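Local coordinates for hypothetical protein (Rhodococcus sp., PDB 2OV9) that probably hydrolyses medium- and long-chain fatty acyl-CoA thioesters to the free fatty acid and coenzyme A, as a member of the hot-dog thioesterase superfamily, at residues Ser14-Thr19 and Asn146-Lys151; Val102-Leu107 and Asp139-Val144; Val116-Pro121 and Ala135-His140; Gly176-Met179 and Lys185-Thr188. One frame throughout, in Å; residues are numbered along the deposited sequence.

Contact 1: Ser14-Thr19 and Asn146-Lys151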
loop_
_atom_site.group_PDB
_atom_site.type_symbol
_atom_site.label_atom_id
_atom_site.label_comp_id
_atom_site.label_asym_id
_atom_site.label_seq_id
_atom_site.Cartn_x
_atom_site.Cartn_y
_atom_site.Cartn_z
ATOM N N SER B 14 13.127 11.376 23.886
ATOM C CA SER B 14 11.837 11.562 23.246
ATOM C C SER B 14 12.046 12.430 22.013
ATOM O O SER B 14 12.839 13.390 22.048
ATOM C CB SER B 14 10.860 12.229 24.222
ATOM O OG SER B 14 9.518 12.052 23.788
ATOM N N GLY B 15 11.346 12.097 20.933
ATOM C CA GLY B 15 11.464 12.844 19.680
ATOM C C GLY B 15 12.564 12.302 18.770
ATOM O O GLY B 15 12.892 12.922 17.753
ATOM N N THR B 16 13.118 11.144 19.114
ATOM C CA THR B 16 14.128 10.511 18.278
ATOM C C THR B 16 13.466 10.094 16.969
ATOM O O THR B 16 12.460 9.382 16.989
ATOM C CB THR B 16 14.733 9.268 18.986
ATOM O OG1 THR B 16 15.510 9.710 20.113
ATOM C CG2 THR B 16 15.622 8.497 18.048
ATOM N N VAL B 17 13.998 10.566 15.842
ATOM C CA VAL B 17 13.438 10.216 14.540
ATOM C C VAL B 17 13.835 8.776 14.293
ATOM O O VAL B 17 15.015 8.461 14.373
ATOM C CB VAL B 17 13.983 11.117 13.417
ATOM C CG1 VAL B 17 13.374 10.708 12.058
ATOM C CG2 VAL B 17 13.662 12.588 13.706
ATOM N N LEU B 18 12.861 7.911 14.000
ATOM C CA LEU B 18 13.127 6.474 13.825
ATOM C C LEU B 18 13.285 6.041 12.376
ATOM O O LEU B 18 14.004 5.075 12.054
ATOM C CB LEU B 18 12.009 5.669 14.471
ATOM C CG LEU B 18 11.870 5.893 15.977
ATOM C CD1 LEU B 18 10.714 5.112 16.514
ATOM C CD2 LEU B 18 13.151 5.472 16.676
ATOM N N THR B 19 12.578 6.743 11.507
ATOM C CA THR B 19 12.635 6.508 10.075
ATOM C C THR B 19 13.895 7.167 9.510
ATOM O O THR B 19 14.604 7.884 10.214
ATOM C CB THR B 19 11.399 7.071 9.413
ATOM O OG1 THR B 19 11.208 8.421 9.857
ATOM C CG2 THR B 19 10.196 6.250 9.828
ATOM N N ASN B 146 6.810 -1.604 18.195
ATOM C CA ASN B 146 7.494 -2.721 18.813
ATOM C C ASN B 146 9.014 -2.559 18.863
ATOM O O ASN B 146 9.627 -2.887 19.878
ATOM C CB ASN B 146 7.126 -4.042 18.124
ATOM C CG ASN B 146 5.681 -4.462 18.380
ATOM O OD1 ASN B 146 5.064 -4.025 19.338
ATOM N ND2 ASN B 146 5.163 -5.362 17.548
ATOM N N ALA B 147 9.631 -2.091 17.775
ATOM C CA ALA B 147 11.086 -1.842 17.783
ATOM C C ALA B 147 11.448 -0.845 18.884
ATOM O O ALA B 147 12.376 -1.066 19.655
ATOM C CB ALA B 147 11.560 -1.313 16.432
ATOM N N TRP B 148 10.698 0.248 18.945
ATOM C CA TRP B 148 10.940 1.336 19.881
ATOM C C TRP B 148 10.717 0.899 21.323
ATOM O O TRP B 148 11.321 1.447 22.272
ATOM C CB TRP B 148 10.053 2.529 19.506
ATOM C CG TRP B 148 10.121 3.727 20.420
ATOM C CD1 TRP B 148 9.097 4.228 21.193
ATOM C CD2 TRP B 148 11.243 4.616 20.623
ATOM N NE1 TRP B 148 9.517 5.364 21.866
ATOM C CE2 TRP B 148 10.827 5.618 21.543
ATOM C CE3 TRP B 148 12.562 4.649 20.141
ATOM C CZ2 TRP B 148 11.676 6.644 21.969
ATOM C CZ3 TRP B 148 13.412 5.678 20.571
ATOM C CH2 TRP B 148 12.963 6.658 21.478
ATOM N N GLY B 149 9.865 -0.102 21.493
ATOM C CA GLY B 149 9.644 -0.705 22.804
ATOM C C GLY B 149 10.652 -1.809 23.104
ATOM O O GLY B 149 10.532 -2.486 24.106
ATOM N N GLY B 150 11.635 -2.001 22.225
ATOM C CA GLY B 150 12.695 -2.985 22.444
ATOM C C GLY B 150 12.268 -4.427 22.239
ATOM O O GLY B 150 12.904 -5.357 22.763
ATOM N N LYS B 151 11.202 -4.626 21.467
ATOM C CA LYS B 151 10.711 -5.974 21.183
ATOM C C LYS B 151 10.629 -6.241 19.683
ATOM O O LYS B 151 10.699 -5.330 18.859
ATOM C CB LYS B 151 9.352 -6.207 21.850
ATOM C CG LYS B 151 9.407 -6.495 23.356
ATOM C CD LYS B 151 10.030 -7.876 23.678
ATOM C CE LYS B 151 9.052 -9.042 23.450
ATOM N NZ LYS B 151 9.658 -10.421 23.635
#
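The last turn of helix 131-148, the central helix of the hot-dog fold, is covered where Leu18 and Thr16 meet the indole of Trp148. Leu18 does most of the touching, its side chain lying roughly at right angles to that of the tryptophan. Leu18 CD2 approaches the six-membered ring, 3.6 Å from Trp148 CE3, while Leu18 CD1 lies 4.0 Å from Trp148 CB; the forked end spans the root of the indole and its benzo part. Thr16 comes to the far end of the ring with CB rather than its hydroxyl, 4.0 Å from Trp148 CH2; the hydroxyl is turned to Pro13 O. Trp148 sets CG anti to its backbone N (chi1 177°), which carries the broad ring from the helix end to the strand. Tryptophan suits this place because it offers a wide apolar surface while its NE1 gives a hydrogen bond to Leu107 O. Gly150, with positive phi, ends the helix in a Schellman motif. Gly15, also at positive phi, joins Thr16 in facing Gly106, a G1 beta bulge. Strand 16-17 is the outermost strand of this chain's sheet, beside strand 105-106, and Val112 of strand 112-117 also packs on Leu18 and Trp148.

Contact 2: Val102-Leu107 and Asp139-Val144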
loop_
_atom_site.group_PDB
_atom_site.type_symbol
_atom_site.label_atom_id
_atom_site.label_comp_id
_atom_site.label_asym_id
_atom_site.label_seq_id
_atom_site.Cartn_x
_atom_site.Cartn_y
_atom_site.Cartn_z
ATOM N N VAL B 102 6.101 8.016 5.219
ATOM C CA VAL B 102 5.756 8.414 6.585
ATOM C C VAL B 102 7.026 8.577 7.407
ATOM O O VAL B 102 7.906 7.730 7.362
ATOM C CB VAL B 102 4.812 7.388 7.264
ATOM C CG1 VAL B 102 4.370 7.932 8.651
ATOM C CG2 VAL B 102 3.573 7.135 6.387
ATOM N N VAL B 103 7.100 9.674 8.150
ATOM C CA VAL B 103 8.196 9.952 9.071
ATOM C C VAL B 103 7.667 9.656 10.480
ATOM O O VAL B 103 6.556 10.106 10.832
ATOM C CB VAL B 103 8.588 11.438 8.964
ATOM C CG1 VAL B 103 9.635 11.810 9.985
ATOM C CG2 VAL B 103 9.081 11.741 7.527
ATOM N N LEU B 104 8.432 8.904 11.269
ATOM C CA LEU B 104 7.991 8.538 12.619
ATOM C C LEU B 104 9.016 8.891 13.685
ATOM O O LEU B 104 10.236 8.757 13.466
ATOM C CB LEU B 104 7.673 7.039 12.710
ATOM C CG LEU B 104 6.609 6.511 11.763
ATOM C CD1 LEU B 104 6.722 4.958 11.678
ATOM C CD2 LEU B 104 5.229 6.988 12.210
ATOM N N GLU B 105 8.512 9.334 14.840
ATOM C CA GLU B 105 9.381 9.545 15.985
ATOM C C GLU B 105 8.968 8.688 17.164
ATOM O O GLU B 105 7.809 8.309 17.287
ATOM C CB GLU B 105 9.469 11.020 16.364
ATOM C CG GLU B 105 8.181 11.625 16.779
ATOM C CD GLU B 105 8.268 13.152 16.887
ATOM O OE1 GLU B 105 9.391 13.722 16.888
ATOM O OE2 GLU B 105 7.199 13.787 16.956
ATOM N N GLY B 106 9.944 8.342 18.000
ATOM C CA GLY B 106 9.649 7.641 19.245
ATOM C C GLY B 106 9.501 8.635 20.385
ATOM O O GLY B 106 10.277 9.599 20.489
ATOM N N LEU B 107 8.503 8.404 21.237
ATOM C CA LEU B 107 8.262 9.276 22.379
ATOM C C LEU B 107 8.606 8.570 23.705
ATOM O O LEU B 107 8.722 7.331 23.753
ATOM C CB LEU B 107 6.816 9.789 22.376
ATOM C CG LEU B 107 6.216 10.346 21.084
ATOM C CD1 LEU B 107 4.745 10.743 21.342
ATOM C CD2 LEU B 107 7.029 11.559 20.563
ATOM N N ASP B 139 -0.389 -1.219 10.331
ATOM C CA ASP B 139 0.434 -2.406 10.495
ATOM C C ASP B 139 1.910 -2.013 10.711
ATOM O O ASP B 139 2.547 -2.416 11.706
ATOM C CB ASP B 139 0.288 -3.319 9.273
ATOM C CG ASP B 139 1.157 -4.551 9.366
ATOM O OD1 ASP B 139 0.770 -5.497 10.061
ATOM O OD2 ASP B 139 2.238 -4.579 8.761
ATOM N N HIS B 140 2.453 -1.231 9.779
ATOM C CA HIS B 140 3.830 -0.776 9.883
ATOM C C HIS B 140 4.150 0.004 11.153
ATOM O O HIS B 140 5.173 -0.237 11.793
ATOM C CB HIS B 140 4.240 0.094 8.693
ATOM C CG HIS B 140 5.721 0.238 8.588
ATOM N ND1 HIS B 140 6.522 -0.768 8.093
ATOM C CD2 HIS B 140 6.557 1.214 9.015
ATOM C CE1 HIS B 140 7.789 -0.402 8.177
ATOM N NE2 HIS B 140 7.838 0.805 8.716
ATOM N N VAL B 141 3.306 0.974 11.494
ATOM C CA VAL B 141 3.480 1.699 12.749
ATOM C C VAL B 141 3.585 0.787 13.970
ATOM O O VAL B 141 4.397 1.058 14.866
ATOM C CB VAL B 141 2.363 2.751 12.958
ATOM C CG1 VAL B 141 2.563 3.472 14.275
ATOM C CG2 VAL B 141 2.442 3.757 11.828
ATOM N N LEU B 142 2.756 -0.268 14.025
ATOM C CA LEU B 142 2.839 -1.240 15.134
ATOM C C LEU B 142 4.207 -1.922 15.159
ATOM O O LEU B 142 4.773 -2.139 16.231
ATOM C CB LEU B 142 1.732 -2.325 15.055
ATOM C CG LEU B 142 0.269 -1.849 15.113
ATOM C CD1 LEU B 142 -0.653 -3.049 15.219
ATOM C CD2 LEU B 142 0.076 -0.908 16.285
ATOM N N GLY B 143 4.730 -2.258 13.981
ATOM C CA GLY B 143 6.101 -2.799 13.878
ATOM C C GLY B 143 7.157 -1.864 14.436
ATOM O O GLY B 143 8.082 -2.277 15.130
ATOM N N VAL B 144 7.022 -0.585 14.122
ATOM C CA VAL B 144 7.956 0.407 14.597
ATOM C C VAL B 144 7.786 0.604 16.097
ATOM O O VAL B 144 8.780 0.750 16.814
ATOM C CB VAL B 144 7.765 1.749 13.856
ATOM C CG1 VAL B 144 8.689 2.816 14.417
ATOM C CG2 VAL B 144 8.013 1.573 12.358
#
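This is a buried apolar contact between helix and sheet, in which Leu104, in the segment that carries strand 105-106, packs on Val141 and Val144 of the central hot-dog helix. The two valines are three residues apart, nearly one turn, and present methyl groups on one side of the helix. Leu104 CD1 is seated against Val144, 3.7 Å from Val144 CG2 and 4.0 Å from Val144 CG1, covering both arms of that isopropyl group, while Val141 CG2 lies loosely by the forked end, 4.3 Å from Leu104 CD2. The bond from CA to CB of Leu104 points toward the helix, and CG, anti to the carbonyl carbon (chi1 -58°), sets where the two methyls fall. Its backbone stays engaged with residues 18-19 alongside, through Thr19 OG1 and a pairing with Leu18. A leucine is long enough to bridge the 8.2 Å between Leu104 CA and Val141 CA; the short branched valines give the helix a compact surface. Leu174 of strand 171-182 adds to the same core by touching Val141. The chemistry is wholly hydrocarbon, which implies that shape and exclusion of water, rather than any directed bond, hold the helix here.

Contact 3: Val116-Pro121 and Ala135-His140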
loop_
_atom_site.group_PDB
_atom_site.type_symbol
_atom_site.label_atom_id
_atom_site.label_comp_id
_atom_site.label_asym_id
_atom_site.label_seq_id
_atom_site.Cartn_x
_atom_site.Cartn_y
_atom_site.Cartn_z
ATOM N N VAL B 116 1.055 12.456 8.481
ATOM C CA VAL B 116 1.182 12.315 7.035
ATOM C C VAL B 116 -0.053 12.907 6.362
ATOM O O VAL B 116 -1.163 12.707 6.824
ATOM C CB VAL B 116 1.329 10.812 6.649
ATOM C CG1 VAL B 116 0.042 10.028 6.957
ATOM C CG2 VAL B 116 1.728 10.653 5.157
ATOM N N THR B 117 0.158 13.632 5.274
ATOM C CA THR B 117 -0.931 14.145 4.472
ATOM C C THR B 117 -0.956 13.272 3.211
ATOM O O THR B 117 0.014 13.252 2.459
ATOM C CB THR B 117 -0.682 15.611 4.123
ATOM O OG1 THR B 117 -0.746 16.375 5.329
ATOM C CG2 THR B 117 -1.746 16.112 3.167
ATOM N N LEU B 118 -2.040 12.526 2.998
ATOM C CA LEU B 118 -2.077 11.566 1.892
ATOM C C LEU B 118 -2.752 12.088 0.639
ATOM O O LEU B 118 -3.642 12.926 0.698
ATOM C CB LEU B 118 -2.712 10.236 2.336
ATOM C CG LEU B 118 -1.978 9.413 3.382
ATOM C CD1 LEU B 118 -2.893 8.320 3.956
ATOM C CD2 LEU B 118 -0.698 8.769 2.812
ATOM N N THR B 119 -2.322 11.538 -0.489
ATOM C CA THR B 119 -2.620 12.027 -1.833
ATOM C C THR B 119 -3.383 11.003 -2.668
ATOM O O THR B 119 -3.603 9.855 -2.223
ATOM C CB THR B 119 -1.312 12.301 -2.551
ATOM O OG1 THR B 119 -0.462 11.159 -2.382
ATOM C CG2 THR B 119 -0.611 13.535 -1.960
ATOM N N ILE B 120 -3.763 11.385 -3.887
ATOM C CA ILE B 120 -4.740 10.566 -4.624
ATOM C C ILE B 120 -4.355 9.129 -4.966
ATOM O O ILE B 120 -5.228 8.334 -5.185
ATOM C CB ILE B 120 -5.372 11.208 -5.892
ATOM C CG1 ILE B 120 -4.327 11.649 -6.915
ATOM C CG2 ILE B 120 -6.409 12.291 -5.533
ATOM C CD1 ILE B 120 -4.973 11.844 -8.306
ATOM N N PRO B 121 -3.059 8.797 -5.059
ATOM C CA PRO B 121 -2.771 7.360 -5.275
ATOM C C PRO B 121 -3.276 6.450 -4.172
ATOM O O PRO B 121 -3.481 5.243 -4.416
ATOM C CB PRO B 121 -1.233 7.328 -5.312
ATOM C CG PRO B 121 -0.868 8.640 -5.858
ATOM C CD PRO B 121 -1.811 9.579 -5.119
ATOM N N ALA B 135 -4.930 0.321 6.845
ATOM C CA ALA B 135 -4.470 -0.923 7.461
ATOM C C ALA B 135 -2.961 -1.093 7.255
ATOM O O ALA B 135 -2.242 -1.497 8.195
ATOM C CB ALA B 135 -5.265 -2.140 6.886
ATOM N N LEU B 136 -2.477 -0.779 6.037
ATOM C CA LEU B 136 -1.042 -0.921 5.731
ATOM C C LEU B 136 -0.232 0.004 6.632
ATOM O O LEU B 136 0.773 -0.415 7.228
ATOM C CB LEU B 136 -0.742 -0.617 4.252
ATOM C CG LEU B 136 0.683 -0.229 3.819
ATOM C CD1 LEU B 136 1.724 -1.380 3.913
ATOM C CD2 LEU B 136 0.661 0.252 2.387
ATOM N N LEU B 137 -0.641 1.269 6.719
ATOM C CA LEU B 137 0.112 2.247 7.520
ATOM C C LEU B 137 0.143 1.809 8.975
ATOM O O LEU B 137 1.210 1.811 9.604
ATOM C CB LEU B 137 -0.492 3.671 7.429
ATOM C CG LEU B 137 -0.633 4.321 6.046
ATOM C CD1 LEU B 137 -0.982 5.821 6.140
ATOM C CD2 LEU B 137 0.615 4.115 5.261
ATOM N N LEU B 138 -1.015 1.415 9.498
ATOM C CA LEU B 138 -1.136 1.029 10.930
ATOM C C LEU B 138 -0.323 -0.239 11.226
ATOM O O LEU B 138 0.360 -0.324 12.242
ATOM C CB LEU B 138 -2.609 0.863 11.365
ATOM C CG LEU B 138 -3.312 2.211 11.648
ATOM C CD1 LEU B 138 -4.798 2.024 11.796
ATOM C CD2 LEU B 138 -2.764 2.849 12.902
ATOM N N ASP B 139 -0.389 -1.219 10.331
ATOM C CA ASP B 139 0.434 -2.406 10.495
ATOM C C ASP B 139 1.910 -2.013 10.711
ATOM O O ASP B 139 2.547 -2.416 11.706
ATOM C CB ASP B 139 0.288 -3.319 9.273
ATOM C CG ASP B 139 1.157 -4.551 9.366
ATOM O OD1 ASP B 139 0.770 -5.497 10.061
ATOM O OD2 ASP B 139 2.238 -4.579 8.761
ATOM N N HIS B 140 2.453 -1.231 9.779
ATOM C CA HIS B 140 3.830 -0.776 9.883
ATOM C C HIS B 140 4.150 0.004 11.153
ATOM O O HIS B 140 5.173 -0.237 11.793
ATOM C CB HIS B 140 4.240 0.094 8.693
ATOM C CG HIS B 140 5.721 0.238 8.588
ATOM N ND1 HIS B 140 6.522 -0.768 8.093
ATOM C CD2 HIS B 140 6.557 1.214 9.015
ATOM C CE1 HIS B 140 7.789 -0.402 8.177
ATOM N NE2 HIS B 140 7.838 0.805 8.716
#
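Val116, in strand 112-117, makes the first approach to Leu137 of the central helix. Its CB points toward the helix and Val116 CG1 lies 4.4 Å from Leu137 CD1, a loose contact at the margin of the leucine's tip. A beta-branched valine fits here, being at home in an extended strand and short, and so just grazing that tip. Two residues on, Leu118 projects to the same side and reaches farther. The side chains of Leu118 and Leu137 run toward each other tip to tip, and Leu118 CD1 meets Leu137 CD1 at 3.8 Å. One methyl group, Leu137 CD1, thus meets both Val116 and Leu118. Both leucines place CG anti to the carbonyl carbon (chi1 -65° in Leu118, -57° in Leu137) and then extend, so that each uses its full length; that reach is needed where even the nearest CA atoms, those of Val116 and Leu137, are 10.1 Å apart. Pro100 also packs against Leu118. Past these residues the chain turns away from the helix: Ile120 goes to Leu42 and Arg43 of helix 26-43, and Pro121 O accepts a hydrogen bond from Asn96 of the second subunit. With three buried, wholly apolar side chains in play and a modest interface of 82 Å², the attachment rests on dispersion and burial from water rather than on a directed bond.

Contact 4: Gly176-Met179 and Lys185-Thr188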
loop_
_atom_site.group_PDB
_atom_site.type_symbol
_atom_site.label_atom_id
_atom_site.label_comp_id
_atom_site.label_asym_id
_atom_site.label_seq_id
_atom_site.Cartn_x
_atom_site.Cartn_y
_atom_site.Cartn_z
ATOM N N GLY B 176 1.280 4.435 17.522
ATOM C CA GLY B 176 1.323 3.012 17.893
ATOM C C GLY B 176 2.028 2.883 19.235
ATOM O O GLY B 176 2.865 3.717 19.579
ATOM N N LYS B 177 1.688 1.848 19.989
ATOM C CA LYS B 177 2.346 1.568 21.267
ATOM C C LYS B 177 2.223 0.092 21.612
ATOM O O LYS B 177 1.160 -0.497 21.480
ATOM C CB LYS B 177 1.773 2.425 22.386
ATOM C CG LYS B 177 2.486 2.259 23.726
ATOM C CD LYS B 177 2.002 3.276 24.748
ATOM C CE LYS B 177 2.599 2.958 26.091
ATOM N NZ LYS B 177 2.240 3.991 27.086
ATOM N N LEU B 178 3.341 -0.491 22.029
ATOM C CA LEU B 178 3.353 -1.845 22.503
ATOM C C LEU B 178 2.581 -1.791 23.811
ATOM O O LEU B 178 2.844 -0.917 24.657
ATOM C CB LEU B 178 4.790 -2.319 22.749
ATOM C CG LEU B 178 5.016 -3.750 23.227
ATOM C CD1 LEU B 178 6.404 -4.224 22.778
ATOM C CD2 LEU B 178 4.879 -3.871 24.740
HETATM N N MSE B 179 1.626 -2.700 23.959
HETATM C CA MSE B 179 0.715 -2.648 25.087
HETATM C C MSE B 179 1.051 -3.677 26.151
HETATM O O MSE B 179 1.006 -3.366 27.339
HETATM C CB MSE B 179 -0.729 -2.795 24.617
HETATM C CG MSE B 179 -1.124 -1.757 23.595
HETATM SE SE MSE B 179 -1.088 0.055 24.337
HETATM C CE MSE B 179 -2.632 -0.123 25.538
ATOM N N LYS B 185 4.636 -13.577 23.048
ATOM C CA LYS B 185 3.446 -12.900 22.560
ATOM C C LYS B 185 3.427 -11.402 22.878
ATOM O O LYS B 185 3.474 -10.992 24.043
ATOM C CB LYS B 185 2.188 -13.593 23.089
ATOM C CG LYS B 185 2.190 -15.099 22.812
ATOM C CD LYS B 185 0.785 -15.690 22.762
ATOM C CE LYS B 185 0.693 -16.768 21.673
ATOM N NZ LYS B 185 -0.390 -17.773 21.907
ATOM N N ILE B 186 3.335 -10.599 21.826
ATOM C CA ILE B 186 3.306 -9.152 21.960
ATOM C C ILE B 186 1.965 -8.626 21.486
ATOM O O ILE B 186 1.474 -9.045 20.441
ATOM C CB ILE B 186 4.430 -8.503 21.143
ATOM C CG1 ILE B 186 5.788 -8.988 21.659
ATOM C CG2 ILE B 186 4.312 -6.961 21.193
ATOM C CD1 ILE B 186 6.776 -9.330 20.567
ATOM N N THR B 187 1.377 -7.721 22.269
ATOM C CA THR B 187 0.180 -6.994 21.856
ATOM C C THR B 187 0.506 -5.529 21.670
ATOM O O THR B 187 1.077 -4.887 22.571
ATOM C CB THR B 187 -0.955 -7.107 22.887
ATOM O OG1 THR B 187 -1.397 -8.464 22.955
ATOM C CG2 THR B 187 -2.141 -6.248 22.477
ATOM N N THR B 188 0.089 -5.000 20.518
ATOM C CA THR B 188 0.379 -3.641 20.127
ATOM C C THR B 188 -0.887 -2.967 19.607
ATOM O O THR B 188 -1.689 -3.607 18.919
ATOM C CB THR B 188 1.458 -3.651 19.043
ATOM O OG1 THR B 188 2.455 -4.623 19.384
ATOM C CG2 THR B 188 2.136 -2.273 18.892
#
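Met179 N donates to Thr187 O across the hairpin, a short bond of 2.6 Å with an N-H...O angle of 161° that lies in the carbonyl plane. Beside it stands the antiparallel non-hydrogen-bonded pair of Leu178 and Thr188, whose CA atoms come within 4.2 Å of each other. There the close approach is made by carbon: Thr188 CG2 lies 3.3 Å from Lys177 O, and Thr188 CA also turns its hydrogen to Lys177 O in a weaker CH...O contact. Threonine suits the spot because its two branches do different work. CG2 stands anti to the backbone N and covers the opposite strand, while OG1 is hydrogen-bonded to Asn146 OD1 near the end of helix 131-148. On the same face, Leu178 meets Ile186 diagonally, two branched aliphatic side chains making an apolar contact between the strands. Leu178 holds CG anti to its backbone N (chi1 -179°), which brings Leu178 CD1 to 3.8 Å from Ile186 CG2, and the two side chains cross at about a right angle; Asn146 and Lys151 pack against both. The selenomethionine at Met179 lays its CB 3.4 Å from Thr187 O, after which its bent chain leads away from the partner strand at an exposed position. Thr187 is also bonded through its backbone to Ser180, so two successive residues face it. With the helix-like phi/psi of Met179, this is consistent with a classic beta bulge in the hairpin of strands 171-182 and 185-194, part of the curved antiparallel sheet that wraps the helix in a hot-dog fold.

Overall arrangement
From the N terminus, residues 14-19 open the longest loop, which contact 1 closes only at the end of helix 131-148. Within it, 102-107 and 116-121 start two shorter loops; contacts 2 and 3 end on the same stretch of the helix, sharing Asp139 and His140, and both lie within the span of contact 1. The three fasten successive parts of one helix to strands 16-17, 105-106 and 112-117, neighbours in the sheet. Contact 4 follows in series as a local hairpin of the same sheet, meeting contact 1 through Asn146 and Thr188, and contact 2 through Leu142 and Val141. The segments of contacts 2 and 3 also reach the second subunit.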